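Local structure of thiamine-monophosphate kinase (Stenotrophomonas maltophilia, 6XEP) at residues A[264-267]-A[268-272]. The protein probably catalyses the ATP-dependent phosphorylation of thiamine monophosphate to thiamine diphosphate, the active form of vitamin B1, with the help of magnesium. Residues are numbered along the deposited sequence; the frame is centred on the assembly and turned at random.
Sequences DARD and CALRG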
loop_
_atom_site.group_PDB
_atom_site.type_symbol
_atom_site.label_atom_id
_atom_site.label_comp_id
_atom_site.label_asym_id
_atom_site.label_seq_id
_atom_site.Cartn_x
_atom_site.Cartn_y
_atom_site.Cartn_z
ATOM N N ASP A 264 20.827 -27.618 14.204
ATOM C CA ASP A 264 20.368 -26.668 13.195
ATOM C C ASP A 264 18.857 -26.730 13.025
ATOM O O ASP A 264 18.200 -25.694 12.908
ATOM C CB ASP A 264 21.050 -26.931 11.850
ATOM C CG ASP A 264 22.545 -26.622 11.866
ATOM O OD1 ASP A 264 23.037 -26.037 12.852
ATOM O OD2 ASP A 264 23.228 -26.981 10.883
ATOM N N ALA A 265 18.286 -27.938 12.978
ATOM C CA ALA A 265 16.833 -28.042 12.836
ATOM C C ALA A 265 16.129 -27.406 14.027
ATOM O O ALA A 265 15.121 -26.711 13.867
ATOM C CB ALA A 265 16.416 -29.506 12.689
ATOM N N ARG A 266 16.643 -27.644 15.232
ATOM C CA ARG A 266 16.049 -27.032 16.412
ATOM C C ARG A 266 16.128 -25.514 16.342
ATOM O O ARG A 266 15.165 -24.817 16.678
ATOM C CB ARG A 266 16.755 -27.551 17.663
ATOM C CG ARG A 266 16.218 -27.013 18.971
ATOM C CD ARG A 266 17.096 -27.553 20.102
ATOM N NE ARG A 266 16.550 -27.309 21.433
ATOM C CZ ARG A 266 16.923 -26.309 22.225
ATOM N NH1 ARG A 266 17.846 -25.443 21.819
ATOM N NH2 ARG A 266 16.374 -26.176 23.424
ATOM N N ASP A 267 17.267 -24.980 15.911
ATOM C CA ASP A 267 17.402 -23.534 15.834
ATOM C C ASP A 267 16.453 -22.951 14.796
ATOM O O ASP A 267 15.858 -21.892 15.016
ATOM C CB ASP A 267 18.840 -23.157 15.505
ATOM C CG ASP A 267 19.045 -21.669 15.486
ATOM O OD1 ASP A 267 18.759 -21.032 16.520
ATOM O OD2 ASP A 267 19.470 -21.137 14.440
ATOM N N CYS A 268 16.314 -23.623 13.650
ATOM C CA CYS A 268 15.353 -23.171 12.648
ATOM C C CYS A 268 13.940 -23.159 13.205
ATOM O O CYS A 268 13.168 -22.231 12.940
ATOM C CB CYS A 268 15.414 -24.070 11.417
ATOM S SG CYS A 268 16.908 -23.890 10.403
ATOM N N ALA A 269 13.571 -24.199 13.951
ATOM C CA ALA A 269 12.206 -24.281 14.461
ATOM C C ALA A 269 11.933 -23.201 15.505
ATOM O O ALA A 269 10.820 -22.666 15.570
ATOM C CB ALA A 269 11.956 -25.664 15.053
ATOM N N LEU A 270 12.937 -22.880 16.335
ATOM C CA LEU A 270 12.761 -21.905 17.413
ATOM C C LEU A 270 12.859 -20.471 16.920
ATOM O O LEU A 270 12.156 -19.591 17.430
ATOM C CB LEU A 270 13.811 -22.120 18.503
ATOM C CG LEU A 270 13.572 -23.325 19.416
ATOM C CD1 LEU A 270 14.831 -23.590 20.191
ATOM C CD2 LEU A 270 12.381 -23.059 20.343
ATOM N N ARG A 271 13.750 -20.211 15.958
ATOM C CA ARG A 271 14.128 -18.851 15.594
ATOM C C ARG A 271 14.127 -18.588 14.090
ATOM O O ARG A 271 14.517 -17.488 13.669
ATOM C CB ARG A 271 15.522 -18.530 16.156
ATOM C CG ARG A 271 15.563 -18.482 17.673
ATOM C CD ARG A 271 16.985 -18.291 18.221
ATOM N NE ARG A 271 17.045 -18.723 19.615
ATOM C CZ ARG A 271 17.309 -19.971 19.990
ATOM N NH1 ARG A 271 17.566 -20.900 19.071
ATOM N NH2 ARG A 271 17.324 -20.293 21.270
ATOM N N GLY A 272 13.693 -19.544 13.276
ATOM C CA GLY A 272 13.771 -19.375 11.830
ATOM C C GLY A 272 12.769 -18.355 11.321
ATOM O O GLY A 272 11.651 -18.247 11.823
HETATM O O HOH W 1 17.581 -22.538 22.926
#
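Cys268 takes up the carbonyl of Asp264 through its backbone N, Asp264 O lying 2.9 Å away, and so continues the i to i+4 ladder of an alpha-helix in its last turns. With SG anti to its own carbonyl carbon, the thiol is directed back along the helix, to 3.3 Å from the same Asp264 O. Ala269 repeats the backbone bond with Ala265 O, and its methyl lies beside that carbonyl oxygen. Leu270, bonded through N to Arg266 O, has CD1 against the extended chain of Arg266: CD1 lies 3.9 Å from Arg266 CG and also over one face of the guanidinium, off centre toward its rim, and one methyl thus touches both the aliphatic and the flat part of the arginine. Arg271 adds a charged pair to the i to i+4 spacing. Its N bonds Asp267 O, while NH1 reaches Asp267 OD1 at 2.8 Å in a salt bridge. Asp267 makes this possible with CG anti to the backbone N (chi1 -177°), which sends the carboxylate forward along the helix; the carboxylate and guanidinium planes are only 26° apart, yet the N-H...O angle of 135° leaves the bond bent. A water accepts from Arg271 NH2 at 2.8 Å and from Arg266 NH1 at 3.1 Å, linking two like-charged groups whose mutual repulsion it may ease. Gly272 N bonds Cys268 O at 2.8 Å, and two residues on lies Asp274, a predicted substrate-binding residue. In the PurM-like C-terminal domain, helix 262-271 sets Cys268 against helix 170-179, whose Arg176 forms a salt bridge with Asp267 OD2, while Leu270 packs on Leu229 of helix 228-239 and on Val315 of strand 312-315.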